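Fatty acid amide hydrolase (Candida albicans, PDB 6KVR) probably hydrolyses the amide bond of fatty and other monocarboxylic acid amides, as an enzyme of the amidase signature family, releasing the carboxylate and ammonium. Local coordinates at residues L84-L89 against I303-L308; L124-G129 against V196-T201; G170-K175 against R405-G410; G184-I189 against K275-K280. All coordinates share one frame; numbering follows the deposited sequence.

Contact 1 of 4, residues L84-L89 against I303-L308; sequences LSATEL and IDDLEL
A capping box opens helix 86-94, and a carboxylate from helix 303-317 closes over the same end. S85 sits at the N-cap. Its OG accepts from E88 N, and S85 N donates back to E88 OE1. The tight part of the contact is the carboxylate of D305. Its chi1 of -76° sets CG anti to the carbonyl carbon, and the group reaches across to the first turn of the other helix. D305 OD1 takes A86 N on its syn lone pair at 2.7 Å, with an N-H...O angle of 159°. D305 OD2 accepts twice, from T87 N and from T87 OG1. Three bonds thus grip one buried carboxylate. Its negative charge faces the positive end of the helix dipole, which probably favours the ionised form.

The other side is looser. A86 CB and L308 CD2 are 4.4 Å apart. T87 OG1 lies 3.7 Å from D304 CB. D304 is a partly exposed residue, and its OD1 forms a salt bridge with K560. Back in the tight part, T87 OG1 meets D305 OD2 nearly along the C-O axis of the carboxylate, at 3.1 Å.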
loop_
_atom_site.group_PDB
_atom_site.type_symbol
_atom_site.label_atom_id
_atom_site.label_comp_id
_atom_site.label_asym_id
_atom_site.label_seq_id
_atom_site.Cartn_x
_atom_site.Cartn_y
_atom_site.Cartn_z
ATOM N N LEU A 84 -8.685 -10.300 -34.877
ATOM C CA LEU A 84 -8.230 -11.393 -34.036
ATOM C C LEU A 84 -7.852 -10.822 -32.672
ATOM O O LEU A 84 -7.355 -9.697 -32.586
ATOM C CB LEU A 84 -7.006 -12.069 -34.650
ATOM C CG LEU A 84 -7.087 -13.133 -35.734
ATOM C CD1 LEU A 84 -5.653 -13.526 -36.109
ATOM C CD2 LEU A 84 -7.944 -14.326 -35.333
ATOM N N SER A 85 -8.074 -11.601 -31.611
ATOM C CA SER A 85 -7.600 -11.172 -30.302
ATOM C C SER A 85 -6.080 -11.079 -30.304
ATOM O O SER A 85 -5.394 -11.756 -31.075
ATOM C CB SER A 85 -8.045 -12.137 -29.208
ATOM O OG SER A 85 -7.231 -13.298 -29.219
ATOM N N ALA A 86 -5.553 -10.221 -29.427
ATOM C CA ALA A 86 -4.107 -10.141 -29.259
ATOM C C ALA A 86 -3.520 -11.496 -28.878
ATOM O O ALA A 86 -2.393 -11.823 -29.274
ATOM C CB ALA A 86 -3.766 -9.087 -28.202
ATOM N N THR A 87 -4.269 -12.298 -28.122
ATOM C CA THR A 87 -3.797 -13.629 -27.763
ATOM C C THR A 87 -3.521 -14.471 -29.006
ATOM O O THR A 87 -2.432 -15.030 -29.154
ATOM C CB THR A 87 -4.809 -14.314 -26.846
ATOM O OG1 THR A 87 -5.066 -13.474 -25.714
ATOM C CG2 THR A 87 -4.259 -15.638 -26.340
ATOM N N GLU A 88 -4.481 -14.547 -29.929
ATOM C CA GLU A 88 -4.263 -15.373 -31.117
ATOM C C GLU A 88 -3.317 -14.707 -32.122
ATOM O O GLU A 88 -2.544 -15.411 -32.786
ATOM C CB GLU A 88 -5.610 -15.746 -31.748
ATOM C CG GLU A 88 -6.610 -14.612 -31.928
ATOM C CD GLU A 88 -8.068 -15.112 -32.073
ATOM O OE1 GLU A 88 -9.019 -14.318 -31.824
ATOM O OE2 GLU A 88 -8.260 -16.289 -32.459
ATOM N N LEU A 89 -3.316 -13.368 -32.223
ATOM C CA LEU A 89 -2.245 -12.688 -32.954
ATOM C C LEU A 89 -0.866 -13.084 -32.424
ATOM O O LEU A 89 0.076 -13.302 -33.201
ATOM C CB LEU A 89 -2.416 -11.176 -32.855
ATOM C CG LEU A 89 -3.386 -10.431 -33.761
ATOM C CD1 LEU A 89 -3.343 -8.964 -33.384
ATOM C CD2 LEU A 89 -3.069 -10.626 -35.245
ATOM N N ILE A 303 -11.683 -10.280 -23.177
ATOM C CA ILE A 303 -11.192 -10.486 -21.820
ATOM C C ILE A 303 -9.891 -11.283 -21.820
ATOM O O ILE A 303 -9.017 -11.033 -20.980
ATOM C CB ILE A 303 -12.283 -11.149 -20.966
ATOM C CG1 ILE A 303 -13.588 -10.379 -21.149
ATOM C CG2 ILE A 303 -11.856 -11.234 -19.497
ATOM C CD1 ILE A 303 -13.670 -9.097 -20.356
ATOM N N ASP A 304 -9.731 -12.240 -22.747
ATOM C CA ASP A 304 -8.451 -12.935 -22.909
ATOM C C ASP A 304 -7.297 -11.949 -23.007
ATOM O O ASP A 304 -6.224 -12.166 -22.430
ATOM C CB ASP A 304 -8.435 -13.793 -24.182
ATOM C CG ASP A 304 -9.575 -14.778 -24.264
ATOM O OD1 ASP A 304 -10.176 -15.110 -23.220
ATOM O OD2 ASP A 304 -9.861 -15.220 -25.402
ATOM N N ASP A 305 -7.496 -10.875 -23.765
ATOM C CA ASP A 305 -6.440 -9.898 -23.983
ATOM C C ASP A 305 -6.097 -9.156 -22.691
ATOM O O ASP A 305 -4.919 -9.053 -22.329
ATOM C CB ASP A 305 -6.872 -8.960 -25.104
ATOM C CG ASP A 305 -6.745 -9.626 -26.471
ATOM O OD1 ASP A 305 -6.881 -8.946 -27.501
ATOM O OD2 ASP A 305 -6.445 -10.858 -26.494
ATOM N N LEU A 306 -7.113 -8.687 -21.951
ATOM C CA LEU A 306 -6.869 -8.167 -20.601
ATOM C C LEU A 306 -6.062 -9.160 -19.777
ATOM O O LEU A 306 -5.103 -8.785 -19.102
ATOM C CB LEU A 306 -8.194 -7.860 -19.901
ATOM C CG LEU A 306 -9.194 -6.930 -20.599
ATOM C CD1 LEU A 306 -10.274 -6.517 -19.623
ATOM C CD2 LEU A 306 -8.479 -5.709 -21.157
ATOM N N GLU A 307 -6.425 -10.446 -19.840
ATOM C CA GLU A 307 -5.733 -11.450 -19.034
ATOM C C GLU A 307 -4.295 -11.640 -19.506
ATOM O O GLU A 307 -3.368 -11.725 -18.688
ATOM C CB GLU A 307 -6.505 -12.773 -19.074
ATOM C CG GLU A 307 -6.335 -13.672 -17.860
ATOM C CD GLU A 307 -5.127 -14.594 -17.979
ATOM O OE1 GLU A 307 -4.859 -15.068 -19.113
ATOM O OE2 GLU A 307 -4.482 -14.898 -16.941
ATOM N N LEU A 308 -4.090 -11.698 -20.826
ATOM C CA LEU A 308 -2.743 -11.819 -21.373
ATOM C C LEU A 308 -1.844 -10.701 -20.864
ATOM O O LEU A 308 -0.684 -10.931 -20.501
ATOM C CB LEU A 308 -2.798 -11.788 -22.904
ATOM C CG LEU A 308 -1.441 -11.649 -23.609
ATOM C CD1 LEU A 308 -0.603 -12.897 -23.394
ATOM C CD2 LEU A 308 -1.548 -11.322 -25.092
#

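Contact 2 of 4, residues L124-G129 against V196-T201; sequences LFIDEG and VFYVRT
Hydrogen bonding across this contact, at the edge of the central mixed sheet, rests on the backbone. F125 N donates to Y198 O at 2.8 Å and 162°, in the plane of the carbonyl. Next to this bond, L124 and V199 form an antiparallel, non-hydrogen-bonded pair. This joins the short edge strand 123-124 to strand 199-201.

Aromatic packing comes next. The F125 ring lies flat over the peptide between Y198 and V199. Y198 O is 3.5 Å above the ring plane, over its centre, and V199 N lies over the same face, toward the rim. The chi1 of 34° puts F125 CG in the crowded position between N and the carbonyl carbon. The R200 chain, bent at chi3, brings its CD to the ring edge, 3.8 Å from F125 CE1. Its guanidinium plane is turned 62° from the ring. That group bonds to E159, T168 and I167, and it forms a salt bridge with E123. The R200 side chain is about 7 Å from that of K158, a predicted charge-relay residue.

The remaining contacts are apolar side-chain packing and one close backbone approach. I126 CD1 meets the edge of the Y198 ring, 3.8 Å from CD2. L124 CD2 lies 4.0 Å from V199 CB, the two side chains pointing the same way. On the backbone, G129 CA comes 3.3 Å from F197 O, a closeness that suits a residue without a side chain.

K166 makes a cation-pi contact with F125, and Y163 meets the ring edge-to-face. F125, at the N-cap, links strand 123-124 to helix 126-143. Helix 100-118 packs on I126, V196 and Y198, while strand 155-158 and helix 185-192 both touch F197.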
loop_
_atom_site.group_PDB
_atom_site.type_symbol
_atom_site.label_atom_id
_atom_site.label_comp_id
_atom_site.label_asym_id
_atom_site.label_seq_id
_atom_site.Cartn_x
_atom_site.Cartn_y
_atom_site.Cartn_z
ATOM N N LEU A 124 1.203 10.766 -33.568
ATOM C CA LEU A 124 1.241 9.626 -34.467
ATOM C C LEU A 124 2.669 9.452 -34.939
ATOM O O LEU A 124 3.327 10.433 -35.288
ATOM C CB LEU A 124 0.326 9.846 -35.661
ATOM C CG LEU A 124 -1.091 9.304 -35.588
ATOM C CD1 LEU A 124 -1.853 9.757 -36.840
ATOM C CD2 LEU A 124 -1.023 7.804 -35.502
ATOM N N PHE A 125 3.164 8.220 -34.915
ATOM C CA PHE A 125 4.512 7.979 -35.416
ATOM C C PHE A 125 4.519 6.602 -36.084
ATOM O O PHE A 125 5.178 5.654 -35.631
ATOM C CB PHE A 125 5.597 8.112 -34.340
ATOM C CG PHE A 125 5.195 7.663 -32.955
ATOM C CD1 PHE A 125 4.466 8.498 -32.110
ATOM C CD2 PHE A 125 5.618 6.434 -32.467
ATOM C CE1 PHE A 125 4.131 8.091 -30.796
ATOM C CE2 PHE A 125 5.296 6.015 -31.171
ATOM C CZ PHE A 125 4.546 6.846 -30.333
ATOM N N ILE A 126 3.784 6.519 -37.205
ATOM C CA ILE A 126 3.611 5.250 -37.910
ATOM C C ILE A 126 4.947 4.759 -38.451
ATOM O O ILE A 126 5.234 3.556 -38.435
ATOM C CB ILE A 126 2.562 5.404 -39.034
ATOM C CG1 ILE A 126 1.212 5.858 -38.467
ATOM C CG2 ILE A 126 2.395 4.105 -39.815
ATOM C CD1 ILE A 126 0.696 4.994 -37.337
ATOM N N ASP A 127 5.784 5.686 -38.937
ATOM C CA ASP A 127 7.087 5.316 -39.488
ATOM C C ASP A 127 7.977 4.659 -38.432
ATOM O O ASP A 127 8.589 3.610 -38.685
ATOM C CB ASP A 127 7.762 6.551 -40.086
ATOM C CG ASP A 127 7.835 7.716 -39.098
ATOM O OD1 ASP A 127 8.530 8.725 -39.395
ATOM O OD2 ASP A 127 7.194 7.630 -38.024
ATOM N N GLU A 128 8.061 5.257 -37.233
ATOM C CA GLU A 128 8.827 4.621 -36.167
ATOM C C GLU A 128 8.223 3.282 -35.796
ATOM O O GLU A 128 8.946 2.324 -35.511
ATOM C CB GLU A 128 8.889 5.521 -34.940
ATOM C CG GLU A 128 9.523 6.879 -35.167
ATOM C CD GLU A 128 9.421 7.747 -33.928
ATOM O OE1 GLU A 128 9.555 7.197 -32.815
ATOM O OE2 GLU A 128 9.192 8.966 -34.059
ATOM N N GLY A 129 6.891 3.201 -35.773
ATOM C CA GLY A 129 6.250 1.920 -35.538
ATOM C C GLY A 129 6.689 0.873 -36.544
ATOM O O GLY A 129 7.013 -0.259 -36.172
ATOM N N VAL A 196 4.715 -3.179 -29.908
ATOM C CA VAL A 196 5.056 -2.213 -30.948
ATOM C C VAL A 196 4.230 -0.955 -30.714
ATOM O O VAL A 196 3.011 -1.040 -30.520
ATOM C CB VAL A 196 4.794 -2.776 -32.362
ATOM C CG1 VAL A 196 5.095 -1.723 -33.417
ATOM C CG2 VAL A 196 5.617 -4.054 -32.615
ATOM N N PHE A 197 4.888 0.209 -30.747
ATOM C CA PHE A 197 4.261 1.495 -30.440
ATOM C C PHE A 197 4.211 2.394 -31.665
ATOM O O PHE A 197 5.115 2.373 -32.502
ATOM C CB PHE A 197 5.017 2.238 -29.336
ATOM C CG PHE A 197 5.163 1.456 -28.063
ATOM C CD1 PHE A 197 4.089 0.760 -27.526
ATOM C CD2 PHE A 197 6.374 1.441 -27.385
ATOM C CE1 PHE A 197 4.225 0.055 -26.319
ATOM C CE2 PHE A 197 6.515 0.744 -26.182
ATOM C CZ PHE A 197 5.450 0.054 -25.658
ATOM N N TYR A 198 3.176 3.241 -31.725
ATOM C CA TYR A 198 2.950 4.063 -32.908
ATOM C C TYR A 198 1.984 5.222 -32.678
ATOM O O TYR A 198 1.988 6.172 -33.464
ATOM C CB TYR A 198 2.429 3.192 -34.068
ATOM C CG TYR A 198 1.157 2.430 -33.756
ATOM C CD1 TYR A 198 1.149 1.399 -32.821
ATOM C CD2 TYR A 198 -0.039 2.756 -34.374
ATOM C CE1 TYR A 198 -0.014 0.710 -32.527
ATOM C CE2 TYR A 198 -1.206 2.073 -34.083
ATOM C CZ TYR A 198 -1.184 1.045 -33.172
ATOM O OH TYR A 198 -2.337 0.356 -32.888
ATOM N N VAL A 199 1.146 5.166 -31.637
ATOM C CA VAL A 199 0.149 6.208 -31.379
ATOM C C VAL A 199 0.032 6.472 -29.875
ATOM O O VAL A 199 0.061 5.541 -29.059
ATOM C CB VAL A 199 -1.231 5.837 -31.968
ATOM C CG1 VAL A 199 -1.737 4.529 -31.387
ATOM C CG2 VAL A 199 -2.242 6.933 -31.714
ATOM N N ARG A 200 -0.094 7.749 -29.514
ATOM C CA ARG A 200 -0.344 8.171 -28.142
ATOM C C ARG A 200 -1.633 8.971 -28.147
ATOM O O ARG A 200 -1.797 9.882 -28.969
ATOM C CB ARG A 200 0.822 9.003 -27.573
ATOM C CG ARG A 200 2.131 8.205 -27.479
ATOM C CD ARG A 200 3.339 9.094 -27.242
ATOM N NE ARG A 200 3.362 9.576 -25.870
ATOM C CZ ARG A 200 4.072 10.617 -25.458
ATOM N NH1 ARG A 200 4.838 11.297 -26.291
ATOM N NH2 ARG A 200 4.037 10.963 -24.171
ATOM N N THR A 201 -2.541 8.626 -27.239
ATOM C CA THR A 201 -3.946 8.996 -27.336
ATOM C C THR A 201 -4.298 10.157 -26.419
ATOM O O THR A 201 -3.598 10.455 -25.445
ATOM C CB THR A 201 -4.830 7.798 -27.004
ATOM O OG1 THR A 201 -4.369 7.189 -25.789
ATOM C CG2 THR A 201 -4.771 6.774 -28.135
#

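Contact 3 of 4, residues G170-K175 against R405-G410; sequences GGYVSK and RKLLSG
L407 lies obliquely across Y172, with its CB over one face of the ring. This is a CH-pi contact: CB is 3.8 Å from the ring centroid, 23° off the normal. It is offset toward the rim, and Y172 CD1 is 3.5 Å from L407 CB. L407 CG is anti to the carbonyl carbon (chi1 -65°), and L407 CD1 reaches to Y172 CZ and CE2. L408 comes instead at the ring edge, where its CD2 is 4.1 Å from Y172 CD1. One leucine thus covers a face and the next meets the rim. The Y172 hydroxyl bonds to Q404, one turn earlier on the same helix. On the other branch of L407, CD2 touches K175 CE at 3.6 Å.

S174 makes the polar link. Its chi1 of 72° holds OG between the backbone N and the carbonyl carbon. From there OG donates to L407 O at 2.8 Å, in the carbonyl plane and on a lone pair. Water 1 accepts from S174 N and lies 2.7 Å from L407 O, to which it can donate. L407 O thus has S174 OG and probably the water as donors.

The Y172 side chain lies about 5 Å from that of L207, a predicted substrate-binding residue. The segment 170-175 belongs to the loop between strand 155-158 and helix 185-192. It fits between helix 402-409 and helix 20-40, whose Y23, W27 and V31 pack on V173.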
loop_
_atom_site.group_PDB
_atom_site.type_symbol
_atom_site.label_atom_id
_atom_site.label_comp_id
_atom_site.label_asym_id
_atom_site.label_seq_id
_atom_site.Cartn_x
_atom_site.Cartn_y
_atom_site.Cartn_z
ATOM N N GLY A 170 0.781 15.535 -20.534
ATOM C CA GLY A 170 -0.331 15.176 -19.662
ATOM C C GLY A 170 -1.534 16.090 -19.766
ATOM O O GLY A 170 -2.286 16.229 -18.787
ATOM N N GLY A 171 -1.730 16.732 -20.929
ATOM C CA GLY A 171 -2.794 17.692 -21.119
ATOM C C GLY A 171 -2.504 19.111 -20.656
ATOM O O GLY A 171 -3.367 19.985 -20.825
ATOM N N TYR A 172 -1.327 19.377 -20.083
ATOM C CA TYR A 172 -0.976 20.705 -19.581
ATOM C C TYR A 172 -0.112 21.409 -20.619
ATOM O O TYR A 172 0.939 20.887 -21.010
ATOM C CB TYR A 172 -0.230 20.625 -18.248
ATOM C CG TYR A 172 -1.010 19.983 -17.118
ATOM C CD1 TYR A 172 -1.977 20.699 -16.417
ATOM C CD2 TYR A 172 -0.778 18.664 -16.750
ATOM C CE1 TYR A 172 -2.689 20.121 -15.371
ATOM C CE2 TYR A 172 -1.490 18.073 -15.722
ATOM C CZ TYR A 172 -2.445 18.808 -15.038
ATOM O OH TYR A 172 -3.143 18.226 -14.008
ATOM N N VAL A 173 -0.553 22.581 -21.080
ATOM C CA VAL A 173 0.226 23.275 -22.106
ATOM C C VAL A 173 1.589 23.670 -21.551
ATOM O O VAL A 173 2.609 23.578 -22.247
ATOM C CB VAL A 173 -0.552 24.485 -22.658
ATOM C CG1 VAL A 173 0.391 25.431 -23.413
ATOM C CG2 VAL A 173 -1.672 23.985 -23.575
ATOM N N SER A 174 1.632 24.066 -20.269
ATOM C CA SER A 174 2.900 24.389 -19.632
ATOM C C SER A 174 3.928 23.273 -19.764
ATOM O O SER A 174 5.128 23.551 -19.729
ATOM C CB SER A 174 2.669 24.722 -18.156
ATOM O OG SER A 174 2.358 23.543 -17.429
ATOM N N LYS A 175 3.499 22.026 -19.955
ATOM C CA LYS A 175 4.416 20.899 -20.058
ATOM C C LYS A 175 4.728 20.511 -21.501
ATOM O O LYS A 175 5.355 19.469 -21.733
ATOM C CB LYS A 175 3.853 19.688 -19.307
ATOM C CG LYS A 175 3.779 19.882 -17.809
ATOM C CD LYS A 175 5.141 19.559 -17.216
ATOM C CE LYS A 175 5.377 20.167 -15.861
ATOM N NZ LYS A 175 6.516 19.445 -15.244
ATOM N N ARG A 405 -3.357 24.046 -10.020
ATOM C CA ARG A 405 -3.187 25.476 -10.293
ATOM C C ARG A 405 -1.768 25.796 -10.775
ATOM O O ARG A 405 -1.589 26.591 -11.700
ATOM C CB ARG A 405 -3.534 26.299 -9.048
ATOM C CG ARG A 405 -3.771 27.795 -9.327
ATOM C CD ARG A 405 -4.505 28.474 -8.181
ATOM N NE ARG A 405 -3.844 28.179 -6.918
ATOM C CZ ARG A 405 -4.325 27.352 -5.997
ATOM N NH1 ARG A 405 -5.515 26.785 -6.132
ATOM N NH2 ARG A 405 -3.588 27.076 -4.925
ATOM N N LYS A 406 -0.747 25.178 -10.170
ATOM C CA LYS A 406 0.619 25.428 -10.622
ATOM C C LYS A 406 0.816 24.993 -12.067
ATOM O O LYS A 406 1.413 25.726 -12.868
ATOM C CB LYS A 406 1.624 24.722 -9.722
ATOM C CG LYS A 406 3.056 25.001 -10.132
ATOM C CD LYS A 406 3.911 23.748 -10.022
ATOM C CE LYS A 406 4.440 23.565 -8.613
ATOM N NZ LYS A 406 5.296 24.712 -8.204
ATOM N N LEU A 407 0.323 23.804 -12.426
ATOM C CA LEU A 407 0.529 23.331 -13.795
ATOM C C LEU A 407 -0.305 24.119 -14.800
ATOM O O LEU A 407 0.136 24.324 -15.927
ATOM C CB LEU A 407 0.221 21.841 -13.887
ATOM C CG LEU A 407 1.175 20.958 -13.065
ATOM C CD1 LEU A 407 0.474 19.687 -12.632
ATOM C CD2 LEU A 407 2.443 20.636 -13.860
ATOM N N LEU A 408 -1.489 24.586 -14.409
ATOM C CA LEU A 408 -2.345 25.324 -15.332
ATOM C C LEU A 408 -1.900 26.777 -15.484
ATOM O O LEU A 408 -1.855 27.297 -16.604
ATOM C CB LEU A 408 -3.803 25.260 -14.870
ATOM C CG LEU A 408 -4.580 23.951 -15.113
ATOM C CD1 LEU A 408 -5.894 23.915 -14.318
ATOM C CD2 LEU A 408 -4.832 23.669 -16.599
ATOM N N SER A 409 -1.563 27.447 -14.375
ATOM C CA SER A 409 -1.136 28.845 -14.429
ATOM C C SER A 409 0.250 29.013 -15.053
ATOM O O SER A 409 0.582 30.122 -15.499
ATOM C CB SER A 409 -1.153 29.465 -13.024
ATOM O OG SER A 409 -0.141 28.886 -12.197
ATOM N N GLY A 410 1.060 27.949 -15.108
ATOM C CA GLY A 410 2.351 28.045 -15.780
ATOM C C GLY A 410 2.256 28.418 -17.249
ATOM O O GLY A 410 3.231 28.924 -17.821
HETATM O O HOH W 1 -0.717 24.716 -18.511
#

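Contact 4 of 4, residues G184-I189 against K275-K280; sequences GVTTSI and KRISVK
Water 2 is the best-held polar atom, gripped by three bonds at the N-terminus of helix 185-192. It accepts from T186 N, donates to K280 O at 2.7 Å, and donates weakly to S278 O. It so ties the first turn of the helix to both carbonyls. K280 O has a second donor: V185 N, at 3.1 Å and 164°, from above the carbonyl plane. S278 O also has a second donor, T186 OG1, in a short bond. The helix N-terminus, with G184 at the N-cap, thus gives two of its backbone N-H groups to a loop of irregular form and its bound water.

The loop is shaped by an ST turn, in which S278 OG accepts from K280 N at 3.0 Å. S278 OG is anti to the backbone N (chi1 -179°), and it also bonds to D323. V185 packs against this turn. Its CB lies 3.4 Å from S278 OG, and CG1 leans on S278 CB. The other branch, CG2, rests on the aliphatic part of K280, 3.7 Å from CD. The extended K280 chain runs on to a salt bridge with D449 of the second subunit, so this edge of the contact reaches the dimer interface.

Y313 of helix 303-317 bonds to both T186 OG1 and S278 N, and so links the two segments. I277 packs on the same helix, and its CG2 lies 3.8 Å from T186 OG1. The T186 chi1 of -79° sets OG1 anti to the carbonyl carbon, and from there it meets S278 O on a lone pair at 2.7 Å.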
loop_
_atom_site.group_PDB
_atom_site.type_symbol
_atom_site.label_atom_id
_atom_site.label_comp_id
_atom_site.label_asym_id
_atom_site.label_seq_id
_atom_site.Cartn_x
_atom_site.Cartn_y
_atom_site.Cartn_z
ATOM N N GLY A 184 8.428 5.644 -19.212
ATOM C CA GLY A 184 7.993 5.310 -17.877
ATOM C C GLY A 184 8.082 3.816 -17.660
ATOM O O GLY A 184 8.358 3.045 -18.584
ATOM N N VAL A 185 7.828 3.387 -16.417
ATOM C CA VAL A 185 8.047 1.981 -16.079
ATOM C C VAL A 185 7.155 1.078 -16.927
ATOM O O VAL A 185 7.613 0.079 -17.492
ATOM C CB VAL A 185 7.830 1.732 -14.577
ATOM C CG1 VAL A 185 7.921 0.258 -14.290
ATOM C CG2 VAL A 185 8.879 2.486 -13.753
ATOM N N THR A 186 5.871 1.412 -17.031
ATOM C CA THR A 186 4.958 0.511 -17.720
ATOM C C THR A 186 5.295 0.417 -19.210
ATOM O O THR A 186 5.314 -0.678 -19.784
ATOM C CB THR A 186 3.512 0.959 -17.483
ATOM O OG1 THR A 186 3.107 0.511 -16.190
ATOM C CG2 THR A 186 2.555 0.353 -18.536
ATOM N N THR A 187 5.607 1.543 -19.848
ATOM C CA THR A 187 5.931 1.489 -21.267
ATOM C C THR A 187 7.214 0.698 -21.520
ATOM O O THR A 187 7.289 -0.075 -22.486
ATOM C CB THR A 187 6.037 2.903 -21.835
ATOM O OG1 THR A 187 4.750 3.521 -21.784
ATOM C CG2 THR A 187 6.518 2.870 -23.274
ATOM N N SER A 188 8.238 0.865 -20.680
ATOM C CA SER A 188 9.459 0.129 -20.979
ATOM C C SER A 188 9.302 -1.346 -20.672
ATOM O O SER A 188 9.965 -2.168 -21.303
ATOM C CB SER A 188 10.673 0.723 -20.254
ATOM O OG SER A 188 10.628 0.513 -18.880
ATOM N N ILE A 189 8.394 -1.718 -19.778
ATOM C CA ILE A 189 8.102 -3.138 -19.641
ATOM C C ILE A 189 7.417 -3.668 -20.899
ATOM O O ILE A 189 7.723 -4.772 -21.364
ATOM C CB ILE A 189 7.259 -3.392 -18.382
ATOM C CG1 ILE A 189 8.128 -3.277 -17.125
ATOM C CG2 ILE A 189 6.563 -4.774 -18.453
ATOM C CD1 ILE A 189 7.317 -3.360 -15.853
ATOM N N LYS A 275 -1.213 -0.873 -6.914
ATOM C CA LYS A 275 0.148 -1.332 -6.652
ATOM C C LYS A 275 0.477 -2.666 -7.306
ATOM O O LYS A 275 1.433 -3.318 -6.917
ATOM C CB LYS A 275 0.443 -1.380 -5.149
ATOM C CG LYS A 275 0.141 -0.046 -4.446
ATOM C CD LYS A 275 -0.581 -0.260 -3.118
ATOM C CE LYS A 275 0.374 -0.133 -1.904
ATOM N NZ LYS A 275 -0.118 -0.788 -0.630
ATOM N N ARG A 276 -0.271 -3.082 -8.321
ATOM C CA ARG A 276 0.145 -4.211 -9.135
ATOM C C ARG A 276 0.823 -3.756 -10.426
ATOM O O ARG A 276 1.867 -4.297 -10.805
ATOM C CB ARG A 276 -1.067 -5.103 -9.449
ATOM C CG ARG A 276 -1.803 -5.611 -8.221
ATOM C CD ARG A 276 -2.707 -6.815 -8.529
ATOM N NE ARG A 276 -1.974 -8.074 -8.613
ATOM C CZ ARG A 276 -2.532 -9.281 -8.609
ATOM N NH1 ARG A 276 -3.837 -9.440 -8.462
ATOM N NH2 ARG A 276 -1.759 -10.357 -8.772
ATOM N N ILE A 277 0.264 -2.742 -11.083
ATOM C CA ILE A 277 0.805 -2.169 -12.307
ATOM C C ILE A 277 1.414 -0.815 -11.947
ATOM O O ILE A 277 0.802 -0.036 -11.210
ATOM C CB ILE A 277 -0.296 -2.051 -13.388
ATOM C CG1 ILE A 277 -0.606 -3.433 -13.978
ATOM C CG2 ILE A 277 0.142 -1.198 -14.537
ATOM C CD1 ILE A 277 -1.413 -4.315 -13.105
ATOM N N SER A 278 2.624 -0.546 -12.436
ATOM C CA SER A 278 3.296 0.711 -12.105
ATOM C C SER A 278 2.658 1.930 -12.778
ATOM O O SER A 278 2.289 1.895 -13.959
ATOM C CB SER A 278 4.765 0.647 -12.507
ATOM O OG SER A 278 5.411 1.866 -12.171
ATOM N N VAL A 279 2.553 3.028 -12.018
ATOM C CA VAL A 279 2.227 4.340 -12.572
ATOM C C VAL A 279 3.435 5.266 -12.572
ATOM O O VAL A 279 3.300 6.447 -12.887
ATOM C CB VAL A 279 1.043 5.009 -11.844
ATOM C CG1 VAL A 279 -0.224 4.164 -11.972
ATOM C CG2 VAL A 279 1.378 5.254 -10.379
ATOM N N LYS A 280 4.618 4.754 -12.240
ATOM C CA LYS A 280 5.816 5.586 -12.198
ATOM C C LYS A 280 6.211 6.088 -13.592
ATOM O O LYS A 280 6.285 5.313 -14.548
ATOM C CB LYS A 280 6.969 4.798 -11.565
ATOM C CG LYS A 280 8.273 5.564 -11.508
ATOM C CD LYS A 280 9.401 4.730 -10.909
ATOM C CE LYS A 280 10.750 5.428 -11.080
ATOM N NZ LYS A 280 11.781 4.620 -10.377
HETATM O O HOH W 2 4.508 3.544 -15.521
#

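Overall arrangement
Contacts 2 and 4 are buried, while contacts 1 and 3 are only partly so. Contact 2 is mainly backbone pairing and ring packing at one edge of the central mixed sheet. Contact 4 and contact 1 both hold the start of a helix, but by different means: carbonyls and a water in one, a carboxylate in the other. Contact 3 instead meets a helix near its C-terminal end. Contacts 2 and 4 touch through F197 CE2 and T187 CG2, 3.6 Å apart. Helix 303-317 serves both contact 1 and contact 4. Contacts 1 and 3 lie on opposite sides of the chain centre, about 37 Å apart between centres.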